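PDB 2DUL: tRNA (guanine(26)-N(2))-dimethyltransferase from Pyrococcus horikoshii, which transfers two methyl groups from S-adenosyl-L-methionine to N2 of guanine 26 in a number of tRNAs, leaving N(2)-dimethylguanosine. Local coordinates for residues T335-E340 against A352-F357; R128-H133 against Y211-D216; V40-I45 against E284-K289; R329-E334 against V370-I375. All blocks are in the same frame, centred on the assembly; numbering follows the deposited sequence.

Contact 1: residues T335-E340 against A352-F357; sequences TKKVEE and ATRTHF
Val338 and Arg354 carry the compact part of this contact, in which a methyl branch of a valine in the first turn of a helix lies over one face of a guanidinium group. The Val338 branch that does so is CG1, held anti to the backbone N (chi1 172°), and it stands 3.6 Å from Arg354 NH2. Next to it, Glu339 CB packs 3.7 Å from Arg354 NH1, so hydrocarbon from two consecutive residues meets the cationic end of the arginine. The other side is looser and wet. Lys337 brings its NZ to the guanidinium edge, close to the plane and 3.6 Å from Arg354 NH1, a pairing of like charges. A water sits at that edge too, accepting from Arg354 NH2 at 3.0 Å and only weakly from Lys337 NZ. Some compensation may come from the Glu339 carboxylate, whose OE1 remains 4.6 Å from Arg354 NH1, too far for a salt bridge. An alanine in place of Arg354 would remove the flat group over which Val338 packs, and would probably leave the water without its stronger donor and a gap between helix and strand. Arg354 also touches Met311 of helix 302-314 and Ile342 of helix 338-347, while Val338 rests on Ile362 of strand 361-364. Helix 338-347 is thereby joined to edge strand 352-355 of the small antiparallel sheet, a layout consistent with a winged-helix fold.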
# COMPACT_ATOMS: atom_id res chain seq x y z
N THR A 335 1.04 -33.10 3.70
CA THR A 335 2.13 -32.33 3.11
C THR A 335 3.35 -32.18 4.00
O THR A 335 3.28 -32.34 5.22
CB THR A 335 1.66 -30.91 2.74
OG1 THR A 335 1.31 -30.21 3.94
CG2 THR A 335 0.45 -30.97 1.83
N LYS A 336 4.48 -31.87 3.37
CA LYS A 336 5.74 -31.67 4.09
C LYS A 336 5.72 -30.26 4.66
O LYS A 336 4.77 -29.51 4.43
CB LYS A 336 6.92 -31.82 3.12
CG LYS A 336 6.96 -33.17 2.42
CD LYS A 336 8.05 -33.21 1.36
CE LYS A 336 8.06 -34.55 0.63
NZ LYS A 336 9.02 -34.56 -0.51
N LYS A 337 6.76 -29.89 5.40
CA LYS A 337 6.83 -28.56 5.98
C LYS A 337 7.29 -27.53 4.96
O LYS A 337 8.00 -27.86 4.01
CB LYS A 337 7.78 -28.55 7.18
CG LYS A 337 7.82 -27.21 7.87
CD LYS A 337 9.06 -27.02 8.72
CE LYS A 337 9.08 -25.60 9.27
NZ LYS A 337 8.83 -24.60 8.18
N VAL A 338 6.89 -26.27 5.16
CA VAL A 338 7.26 -25.19 4.26
C VAL A 338 8.76 -25.09 3.98
O VAL A 338 9.18 -25.01 2.83
CB VAL A 338 6.77 -23.83 4.81
CG1 VAL A 338 7.31 -22.69 3.95
CG2 VAL A 338 5.25 -23.79 4.82
N GLU A 339 9.57 -25.09 5.04
CA GLU A 339 11.01 -24.99 4.86
C GLU A 339 11.55 -26.13 4.00
O GLU A 339 12.43 -25.93 3.16
CB GLU A 339 11.72 -25.01 6.22
CG GLU A 339 13.22 -24.74 6.12
CD GLU A 339 13.97 -24.99 7.41
OE1 GLU A 339 13.57 -24.42 8.46
OE2 GLU A 339 14.96 -25.75 7.39
N GLU A 340 11.02 -27.33 4.22
CA GLU A 340 11.45 -28.51 3.47
C GLU A 340 11.07 -28.40 1.99
O GLU A 340 11.85 -28.77 1.10
CB GLU A 340 10.81 -29.77 4.06
CG GLU A 340 11.23 -30.06 5.50
CD GLU A 340 10.41 -31.16 6.15
OE1 GLU A 340 10.77 -31.57 7.28
OE2 GLU A 340 9.41 -31.62 5.56
N ALA A 352 12.06 -20.33 -5.26
CA ALA A 352 11.02 -20.54 -4.26
C ALA A 352 11.34 -19.76 -3.00
O ALA A 352 12.46 -19.84 -2.49
CB ALA A 352 10.90 -22.02 -3.95
N THR A 353 10.36 -19.02 -2.50
CA THR A 353 10.54 -18.23 -1.28
C THR A 353 9.25 -18.22 -0.48
O THR A 353 8.19 -18.62 -0.97
CB THR A 353 10.88 -16.76 -1.59
OG1 THR A 353 9.72 -16.11 -2.13
CG2 THR A 353 12.03 -16.65 -2.58
N ARG A 354 9.35 -17.74 0.75
CA ARG A 354 8.18 -17.61 1.60
C ARG A 354 7.56 -16.29 1.14
O ARG A 354 8.18 -15.56 0.36
CB ARG A 354 8.59 -17.49 3.07
CG ARG A 354 9.18 -18.76 3.67
CD ARG A 354 9.87 -18.47 5.00
NE ARG A 354 10.44 -19.67 5.61
CZ ARG A 354 9.74 -20.57 6.29
NH1 ARG A 354 10.35 -21.63 6.81
NH2 ARG A 354 8.43 -20.40 6.48
N THR A 355 6.36 -15.98 1.60
CA THR A 355 5.71 -14.72 1.23
C THR A 355 5.02 -14.09 2.43
O THR A 355 4.47 -14.78 3.27
CB THR A 355 4.66 -14.91 0.11
OG1 THR A 355 3.91 -13.69 -0.04
CG2 THR A 355 3.71 -16.06 0.45
N HIS A 356 5.06 -12.76 2.49
CA HIS A 356 4.44 -12.02 3.58
C HIS A 356 2.91 -12.11 3.52
O HIS A 356 2.23 -11.76 4.48
CB HIS A 356 4.85 -10.55 3.51
CG HIS A 356 4.16 -9.79 2.42
ND1 HIS A 356 3.04 -9.03 2.64
CD2 HIS A 356 4.41 -9.71 1.09
CE1 HIS A 356 2.62 -8.52 1.49
NE2 HIS A 356 3.44 -8.92 0.53
N PHE A 357 2.38 -12.58 2.39
CA PHE A 357 0.93 -12.69 2.24
C PHE A 357 0.29 -13.79 3.08
O PHE A 357 -0.89 -13.70 3.44
CB PHE A 357 0.56 -12.91 0.76
CG PHE A 357 0.71 -11.69 -0.10
CD1 PHE A 357 -0.03 -10.53 0.17
CD2 PHE A 357 1.56 -11.69 -1.20
CE1 PHE A 357 0.09 -9.40 -0.64
CE2 PHE A 357 1.68 -10.57 -2.02
CZ PHE A 357 0.94 -9.42 -1.74
O HOH W 1 6.72 -22.05 8.39

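Contact 2: residues R128-H133 against Y211-D216; sequences RHRYFH and YDLGID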
# COMPACT_ATOMS: atom_id res chain seq x y z
N ARG A 128 -5.53 22.06 -5.18
CA ARG A 128 -4.11 21.89 -5.48
C ARG A 128 -3.91 20.90 -6.64
O ARG A 128 -3.46 19.77 -6.44
CB ARG A 128 -3.37 21.37 -4.24
CG ARG A 128 -3.42 22.29 -3.01
CD ARG A 128 -2.48 23.48 -3.14
NE ARG A 128 -3.09 24.60 -3.86
CZ ARG A 128 -2.60 25.12 -4.98
NH1 ARG A 128 -1.50 24.64 -5.52
NH2 ARG A 128 -3.22 26.14 -5.56
N HIS A 129 -4.26 21.34 -7.84
CA HIS A 129 -4.16 20.53 -9.04
C HIS A 129 -2.71 20.34 -9.47
O HIS A 129 -1.95 21.31 -9.55
CB HIS A 129 -4.96 21.21 -10.16
CG HIS A 129 -5.04 20.42 -11.43
ND1 HIS A 129 -5.66 19.18 -11.50
CD2 HIS A 129 -4.60 20.69 -12.68
CE1 HIS A 129 -5.58 18.73 -12.74
NE2 HIS A 129 -4.95 19.62 -13.47
N ARG A 130 -2.31 19.09 -9.74
CA ARG A 130 -0.95 18.78 -10.18
C ARG A 130 0.05 19.55 -9.32
O ARG A 130 0.89 20.29 -9.84
CB ARG A 130 -0.77 19.17 -11.65
CG ARG A 130 -1.72 18.45 -12.60
CD ARG A 130 -1.50 16.94 -12.55
NE ARG A 130 -2.53 16.22 -13.28
CZ ARG A 130 -2.82 14.94 -13.08
NH1 ARG A 130 -3.77 14.36 -13.80
NH2 ARG A 130 -2.15 14.24 -12.16
N TYR A 131 -0.03 19.36 -8.01
CA TYR A 131 0.81 20.09 -7.08
C TYR A 131 1.75 19.28 -6.19
O TYR A 131 2.88 19.69 -5.95
CB TYR A 131 -0.10 20.95 -6.20
CG TYR A 131 0.62 21.89 -5.26
CD1 TYR A 131 0.76 21.59 -3.90
CD2 TYR A 131 1.15 23.09 -5.72
CE1 TYR A 131 1.41 22.46 -3.03
CE2 TYR A 131 1.80 23.97 -4.86
CZ TYR A 131 1.92 23.65 -3.52
OH TYR A 131 2.56 24.52 -2.67
N PHE A 132 1.28 18.13 -5.70
CA PHE A 132 2.10 17.32 -4.81
C PHE A 132 2.99 16.26 -5.44
O PHE A 132 2.59 15.58 -6.38
CB PHE A 132 1.21 16.63 -3.76
CG PHE A 132 0.41 17.59 -2.92
CD1 PHE A 132 -0.91 17.87 -3.25
CD2 PHE A 132 0.99 18.23 -1.83
CE1 PHE A 132 -1.65 18.78 -2.49
CE2 PHE A 132 0.26 19.14 -1.07
CZ PHE A 132 -1.06 19.42 -1.41
N HIS A 133 4.20 16.13 -4.90
CA HIS A 133 5.15 15.12 -5.37
C HIS A 133 4.75 13.79 -4.74
O HIS A 133 5.07 12.72 -5.25
CB HIS A 133 6.57 15.50 -4.95
CG HIS A 133 7.10 16.72 -5.62
ND1 HIS A 133 7.35 16.78 -6.97
CD2 HIS A 133 7.42 17.95 -5.13
CE1 HIS A 133 7.78 17.99 -7.29
NE2 HIS A 133 7.83 18.71 -6.19
N TYR A 211 -6.32 10.09 -17.48
CA TYR A 211 -5.52 11.31 -17.43
C TYR A 211 -4.27 11.12 -18.27
O TYR A 211 -3.33 11.92 -18.20
CB TYR A 211 -5.13 11.62 -15.99
CG TYR A 211 -6.33 11.82 -15.09
CD1 TYR A 211 -7.22 12.87 -15.32
CD2 TYR A 211 -6.61 10.94 -14.04
CE1 TYR A 211 -8.36 13.05 -14.53
CE2 TYR A 211 -7.75 11.11 -13.24
CZ TYR A 211 -8.62 12.17 -13.49
OH TYR A 211 -9.75 12.34 -12.72
N ASP A 212 -4.27 10.06 -19.07
CA ASP A 212 -3.12 9.70 -19.90
C ASP A 212 -1.91 9.50 -18.99
O ASP A 212 -0.81 9.99 -19.26
CB ASP A 212 -2.85 10.76 -20.96
CG ASP A 212 -3.93 10.79 -22.05
OD1 ASP A 212 -4.64 9.77 -22.21
OD2 ASP A 212 -4.06 11.83 -22.74
N LEU A 213 -2.13 8.76 -17.91
CA LEU A 213 -1.09 8.45 -16.93
C LEU A 213 -1.04 6.94 -16.75
O LEU A 213 -2.07 6.27 -16.80
CB LEU A 213 -1.41 9.07 -15.57
CG LEU A 213 -1.44 10.59 -15.43
CD1 LEU A 213 -1.95 10.94 -14.04
CD2 LEU A 213 -0.04 11.17 -15.68
N GLY A 214 0.17 6.42 -16.56
CA GLY A 214 0.33 5.00 -16.31
C GLY A 214 0.90 4.92 -14.91
O GLY A 214 1.03 5.94 -14.24
N ILE A 215 1.22 3.72 -14.45
CA ILE A 215 1.82 3.57 -13.13
C ILE A 215 2.87 2.48 -13.10
O ILE A 215 2.86 1.55 -13.92
CB ILE A 215 0.78 3.21 -12.02
CG1 ILE A 215 0.17 1.83 -12.30
CG2 ILE A 215 -0.30 4.28 -11.92
CD1 ILE A 215 -0.54 1.20 -11.10
N ASP A 216 3.79 2.62 -12.15
CA ASP A 216 4.83 1.64 -11.89
C ASP A 216 4.65 1.41 -10.39
O ASP A 216 4.54 2.37 -9.62
CB ASP A 216 6.23 2.20 -12.13
CG ASP A 216 6.70 2.02 -13.56
OD1 ASP A 216 6.16 1.13 -14.25
OD2 ASP A 216 7.61 2.76 -13.98
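The backbones of Arg130 and Tyr211 stay far apart, 11.4 Å between their CA atoms, with Arg130 in a left-handed helical conformation. One long side chain therefore has to span the interval. Arg130 bends at chi2 (-62°) before running out to its guanidinium, and its CG lies over a face of the His129 ring, toward the rim. At the far end the guanidinium turns an edge to Tyr211: NH1 is 3.8 Å from Tyr211 CB and equally near CG, where the ring joins its stem. The two planes are 77° apart, close to perpendicular. Arg130 CZ stands 5.7 Å from the Tyr211 ring centroid, so any cation-pi attraction is long and at most weak. Leu213 comes to meet the arginine head-on, its CD1 3.8 Å from Arg130 NH2. Polar grip comes from outside the two segments: Arg130 NH2 donates to Ala154 O and, weakly, to Leu151 O, around the carboxyl end of helix 144-153, while Tyr211 OH bonds to Asp148 and Arg152 of that helix. The strands entered here, 132-137 and 213-223, belong to one sheet, with 158-164 and 226-235 between them. Chemically, then, the cation lies against hydrocarbon, the Tyr211 CB and CG at the foot of the ring and Leu213 CD1, while its charge is probably steadied by the carbonyls and the negative pole of the helix end.

Contact 3: residues V40-I45 against E284-K289; sequences VVLLNI and EKIVSK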
# COMPACT_ATOMS: atom_id res chain seq x y z
N VAL A 40 8.00 6.57 5.89
CA VAL A 40 9.13 7.42 6.24
C VAL A 40 10.39 6.88 5.56
O VAL A 40 11.19 7.65 5.01
CB VAL A 40 9.35 7.47 7.78
CG1 VAL A 40 10.76 7.97 8.11
CG2 VAL A 40 8.32 8.39 8.41
N VAL A 41 10.56 5.56 5.60
CA VAL A 41 11.72 4.94 4.97
C VAL A 41 11.71 5.21 3.47
O VAL A 41 12.72 5.62 2.90
CB VAL A 41 11.73 3.41 5.21
CG1 VAL A 41 12.82 2.76 4.37
CG2 VAL A 41 11.95 3.12 6.69
N LEU A 42 10.56 4.98 2.85
CA LEU A 42 10.42 5.19 1.42
C LEU A 42 10.73 6.62 1.00
O LEU A 42 11.45 6.85 0.03
CB LEU A 42 9.00 4.82 0.97
CG LEU A 42 8.71 4.96 -0.53
CD1 LEU A 42 9.70 4.09 -1.31
CD2 LEU A 42 7.28 4.55 -0.84
N LEU A 43 10.19 7.58 1.74
CA LEU A 43 10.41 8.98 1.41
C LEU A 43 11.88 9.37 1.51
O LEU A 43 12.32 10.29 0.82
CB LEU A 43 9.55 9.89 2.31
CG LEU A 43 8.18 10.29 1.73
CD1 LEU A 43 7.47 9.08 1.16
CD2 LEU A 43 7.35 10.95 2.82
N ASN A 44 12.63 8.67 2.35
CA ASN A 44 14.06 8.96 2.49
C ASN A 44 14.85 8.43 1.30
O ASN A 44 16.04 8.70 1.17
CB ASN A 44 14.58 8.36 3.80
CG ASN A 44 14.46 9.32 4.96
OD1 ASN A 44 15.19 10.31 5.03
ND2 ASN A 44 13.53 9.06 5.87
N ILE A 45 14.17 7.68 0.44
CA ILE A 45 14.79 7.13 -0.76
C ILE A 45 14.35 7.96 -1.96
O ILE A 45 15.17 8.38 -2.77
CB ILE A 45 14.38 5.66 -1.00
CG1 ILE A 45 14.83 4.78 0.18
CG2 ILE A 45 14.98 5.14 -2.30
CD1 ILE A 45 16.32 4.79 0.41
N GLU A 284 12.24 -3.93 -7.18
CA GLU A 284 13.39 -4.58 -6.54
C GLU A 284 14.43 -3.64 -5.96
O GLU A 284 14.77 -3.74 -4.78
CB GLU A 284 14.09 -5.52 -7.52
CG GLU A 284 13.36 -6.81 -7.80
CD GLU A 284 14.15 -7.73 -8.70
OE1 GLU A 284 15.31 -8.04 -8.35
OE2 GLU A 284 13.63 -8.13 -9.76
N LYS A 285 14.96 -2.75 -6.79
CA LYS A 285 15.98 -1.79 -6.37
C LYS A 285 15.58 -0.99 -5.13
O LYS A 285 16.27 -1.01 -4.12
CB LYS A 285 16.28 -0.79 -7.50
CG LYS A 285 16.80 -1.40 -8.79
CD LYS A 285 16.96 -0.34 -9.89
CE LYS A 285 15.62 0.23 -10.36
NZ LYS A 285 14.88 1.02 -9.32
N ILE A 286 14.46 -0.29 -5.24
CA ILE A 286 13.96 0.55 -4.15
C ILE A 286 13.77 -0.21 -2.85
O ILE A 286 14.24 0.23 -1.79
CB ILE A 286 12.63 1.22 -4.56
CG1 ILE A 286 12.88 2.13 -5.77
CG2 ILE A 286 12.06 2.02 -3.40
CD1 ILE A 286 11.63 2.78 -6.34
N VAL A 287 13.10 -1.36 -2.90
CA VAL A 287 12.87 -2.14 -1.70
C VAL A 287 14.19 -2.62 -1.08
O VAL A 287 14.31 -2.75 0.14
CB VAL A 287 11.95 -3.34 -1.99
CG1 VAL A 287 11.90 -4.27 -0.79
CG2 VAL A 287 10.54 -2.83 -2.32
N SER A 288 15.18 -2.90 -1.93
CA SER A 288 16.47 -3.34 -1.44
C SER A 288 17.06 -2.15 -0.67
O SER A 288 17.57 -2.31 0.44
CB SER A 288 17.39 -3.73 -2.61
OG SER A 288 18.61 -4.27 -2.14
N LYS A 289 16.97 -0.97 -1.27
CA LYS A 289 17.46 0.25 -0.63
C LYS A 289 16.72 0.54 0.67
O LYS A 289 17.30 1.04 1.63
CB LYS A 289 17.31 1.45 -1.56
CG LYS A 289 18.30 1.51 -2.72
CD LYS A 289 18.28 2.89 -3.36
CE LYS A 289 19.33 3.03 -4.45
NZ LYS A 289 19.07 2.13 -5.60
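Leu42 opens the contact from the first helix, setting CD1 3.8 Å from Ile286 CG2. With CG anti to the backbone N (chi1 -178°) its chain is swung toward the second helix, and it crosses the Ile286 side chain at a slant. Ile218 of strand 213-223 touches both residues and completes this apolar corner. Farther along, Asn44 faces its own helix instead: ND2 donates to Val40 O at 2.9 Å, from the opposite face of that carbonyl to the one met by Asn44 N, and it bonds to Glu68 O as well. One residue on, Ile45 supplies the broadest part of the interface. Its CD1 lies 4.0 Å from Lys289 CB, and its CG2 4.1 Å from Lys289 CD, so the aliphatic stem of the lysine rather than its charge does the packing; Ile45 CG2 is also 4.4 Å from Ile286 CG2. The segment axes approach to 10.1 Å at 115°. The contact packs helix 33-46, which carries Arg36, and helix 284-295 beside the central sheet of the Rossmann-like class I methyltransferase fold; the Leu42 side chain is about 10 Å from that of Arg61, like Arg36 predicted to bind S-adenosyl-L-methionine.

Contact 4: residues R329-E334 against V370-I375; sequences RRLKIE and VFIETI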
# COMPACT_ATOMS: atom_id res chain seq x y z
N ARG A 329 -5.64 -29.42 2.27
CA ARG A 329 -7.05 -29.64 2.60
C ARG A 329 -7.92 -29.84 1.36
O ARG A 329 -8.83 -30.67 1.35
CB ARG A 329 -7.61 -28.48 3.42
CG ARG A 329 -6.93 -28.29 4.77
CD ARG A 329 -7.60 -27.20 5.60
NE ARG A 329 -8.94 -27.58 6.05
CZ ARG A 329 -10.05 -27.37 5.35
NH1 ARG A 329 -9.99 -26.78 4.17
NH2 ARG A 329 -11.23 -27.76 5.84
N ARG A 330 -7.63 -29.08 0.30
CA ARG A 330 -8.40 -29.19 -0.94
C ARG A 330 -8.20 -30.54 -1.62
O ARG A 330 -9.16 -31.19 -2.03
CB ARG A 330 -8.03 -28.06 -1.90
CG ARG A 330 -8.43 -26.66 -1.43
CD ARG A 330 -8.09 -25.58 -2.46
NE ARG A 330 -8.38 -24.24 -1.96
CZ ARG A 330 -9.60 -23.72 -1.80
NH1 ARG A 330 -10.67 -24.43 -2.12
NH2 ARG A 330 -9.74 -22.50 -1.31
N LEU A 331 -6.94 -30.96 -1.74
CA LEU A 331 -6.62 -32.23 -2.38
C LEU A 331 -6.81 -33.42 -1.44
O LEU A 331 -6.89 -34.57 -1.89
CB LEU A 331 -5.17 -32.21 -2.89
CG LEU A 331 -4.86 -31.24 -4.03
CD1 LEU A 331 -3.36 -31.27 -4.33
CD2 LEU A 331 -5.66 -31.62 -5.27
N LYS A 332 -6.88 -33.15 -0.14
CA LYS A 332 -7.03 -34.21 0.86
C LYS A 332 -5.76 -35.05 0.90
O LYS A 332 -5.81 -36.28 0.78
CB LYS A 332 -8.23 -35.10 0.54
CG LYS A 332 -9.56 -34.36 0.51
CD LYS A 332 -9.88 -33.73 1.86
CE LYS A 332 -11.19 -32.97 1.81
NZ LYS A 332 -12.33 -33.86 1.42
N ILE A 333 -4.62 -34.39 1.05
CA ILE A 333 -3.35 -35.08 1.12
C ILE A 333 -2.53 -34.53 2.27
O ILE A 333 -2.81 -33.44 2.77
CB ILE A 333 -2.53 -34.91 -0.18
CG1 ILE A 333 -2.25 -33.43 -0.44
CG2 ILE A 333 -3.27 -35.53 -1.36
CD1 ILE A 333 -1.35 -33.16 -1.63
N GLU A 334 -1.53 -35.29 2.69
CA GLU A 334 -0.64 -34.87 3.76
C GLU A 334 0.51 -34.14 3.06
O GLU A 334 0.90 -34.52 1.96
CB GLU A 334 -0.10 -36.08 4.52
CG GLU A 334 -1.16 -36.82 5.32
CD GLU A 334 -1.51 -36.11 6.62
OE1 GLU A 334 -1.79 -34.89 6.59
OE2 GLU A 334 -1.51 -36.78 7.68
N VAL A 370 4.33 -29.77 -10.38
CA VAL A 370 5.63 -30.03 -9.78
C VAL A 370 5.56 -29.70 -8.29
O VAL A 370 6.14 -30.40 -7.46
CB VAL A 370 6.73 -29.17 -10.43
CG1 VAL A 370 8.02 -29.26 -9.61
CG2 VAL A 370 6.98 -29.64 -11.85
N PHE A 371 4.84 -28.63 -7.95
CA PHE A 371 4.69 -28.25 -6.55
C PHE A 371 4.01 -29.36 -5.76
O PHE A 371 4.47 -29.74 -4.68
CB PHE A 371 3.86 -26.96 -6.43
CG PHE A 371 3.74 -26.45 -5.02
CD1 PHE A 371 4.78 -25.72 -4.44
CD2 PHE A 371 2.59 -26.70 -4.26
CE1 PHE A 371 4.68 -25.25 -3.12
CE2 PHE A 371 2.48 -26.23 -2.95
CZ PHE A 371 3.52 -25.51 -2.38
N ILE A 372 2.91 -29.88 -6.30
CA ILE A 372 2.15 -30.94 -5.65
C ILE A 372 2.98 -32.19 -5.42
O ILE A 372 2.94 -32.80 -4.35
CB ILE A 372 0.90 -31.32 -6.48
CG1 ILE A 372 -0.02 -30.11 -6.62
CG2 ILE A 372 0.16 -32.48 -5.83
CD1 ILE A 372 -0.42 -29.49 -5.30
N GLU A 373 3.75 -32.58 -6.44
CA GLU A 373 4.59 -33.76 -6.31
C GLU A 373 5.64 -33.53 -5.23
O GLU A 373 6.04 -34.45 -4.54
CB GLU A 373 5.27 -34.08 -7.65
CG GLU A 373 6.08 -35.37 -7.63
CD GLU A 373 6.58 -35.78 -9.01
OE1 GLU A 373 7.41 -35.05 -9.58
OE2 GLU A 373 6.13 -36.83 -9.52
N THR A 374 6.06 -32.27 -5.09
CA THR A 374 7.07 -31.93 -4.09
C THR A 374 6.53 -31.84 -2.66
O THR A 374 7.24 -32.17 -1.71
CB THR A 374 7.74 -30.58 -4.43
OG1 THR A 374 8.30 -30.64 -5.75
CG2 THR A 374 8.84 -30.27 -3.42
N ILE A 375 5.29 -31.39 -2.49
CA ILE A 375 4.74 -31.27 -1.14
C ILE A 375 4.20 -32.59 -0.59
O ILE A 375 4.08 -32.74 0.62
CB ILE A 375 3.61 -30.21 -1.07
CG1 ILE A 375 2.40 -30.66 -1.90
CG2 ILE A 375 4.12 -28.86 -1.54
CD1 ILE A 375 1.25 -29.67 -1.89
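Leu331 and Ile372 reach toward each other tip to tip, their CD1 atoms 3.6 Å apart. On the Ile372 side the fit depends on a double bend: CG1 is anti to the carbonyl carbon (chi1 -61°) and chi2, at -55°, folds CD1 over to the leucine. The same leucine methyl also lies 4.0 Å from Ile372 CG2, so it is met by both branches of the isoleucine. A second, looser apolar pair lies alongside, Ile333 CD1 standing 4.4 Å from Ile375 CD1. Between the two pairs Lys332 leaves helix 324-331 with a positive phi, and this change of course lets Leu331 and Ile333 both point at the second helix. Helix 368-375 follows the last strand of a helix-and-sheet unit whose order of elements is consistent with a winged helix, and here it packs back on that unit: Ile372 and Ile375 touch Ile327 of helix 324-331, and Ile375 also meets Ile341 of helix 338-347. Inside the second segment, Ile375 CG2 lies over one face of the Phe371 ring, offset toward the rim, while the ring itself meets Tyr322 with planes at about 35°. Within the helix, Thr374 OG1 donates to Val370 O at 2.8 Å; Thr374 N reaches the same oxygen from the opposite face of the carbonyl plane. On the first segment, Arg330 turns to other company, forming a salt bridge with Glu190 and a hydrogen bond with Asp254 O.

In the fold
Contacts 1 and 4 are close neighbours, their centres 13 Å apart and contact 1 nested inside the loop that contact 4 closes. They touch directly: Lys336 N lies 2.9 Å from Ile375 O, a probable hydrogen bond between the run into helix 338-347 and the end of helix 368-375. Contact 2 is likewise nested within the long loop closed by contact 3, with 20 Å between centres and no touch. Of the four, contact 3 lies nearest the predicted S-adenosyl-L-methionine residues, Leu42 being about 11 Å from Arg36 between side chains. Contacts 2 and 4, 45 Å apart between centres, fall on opposite sides of the chain's centre.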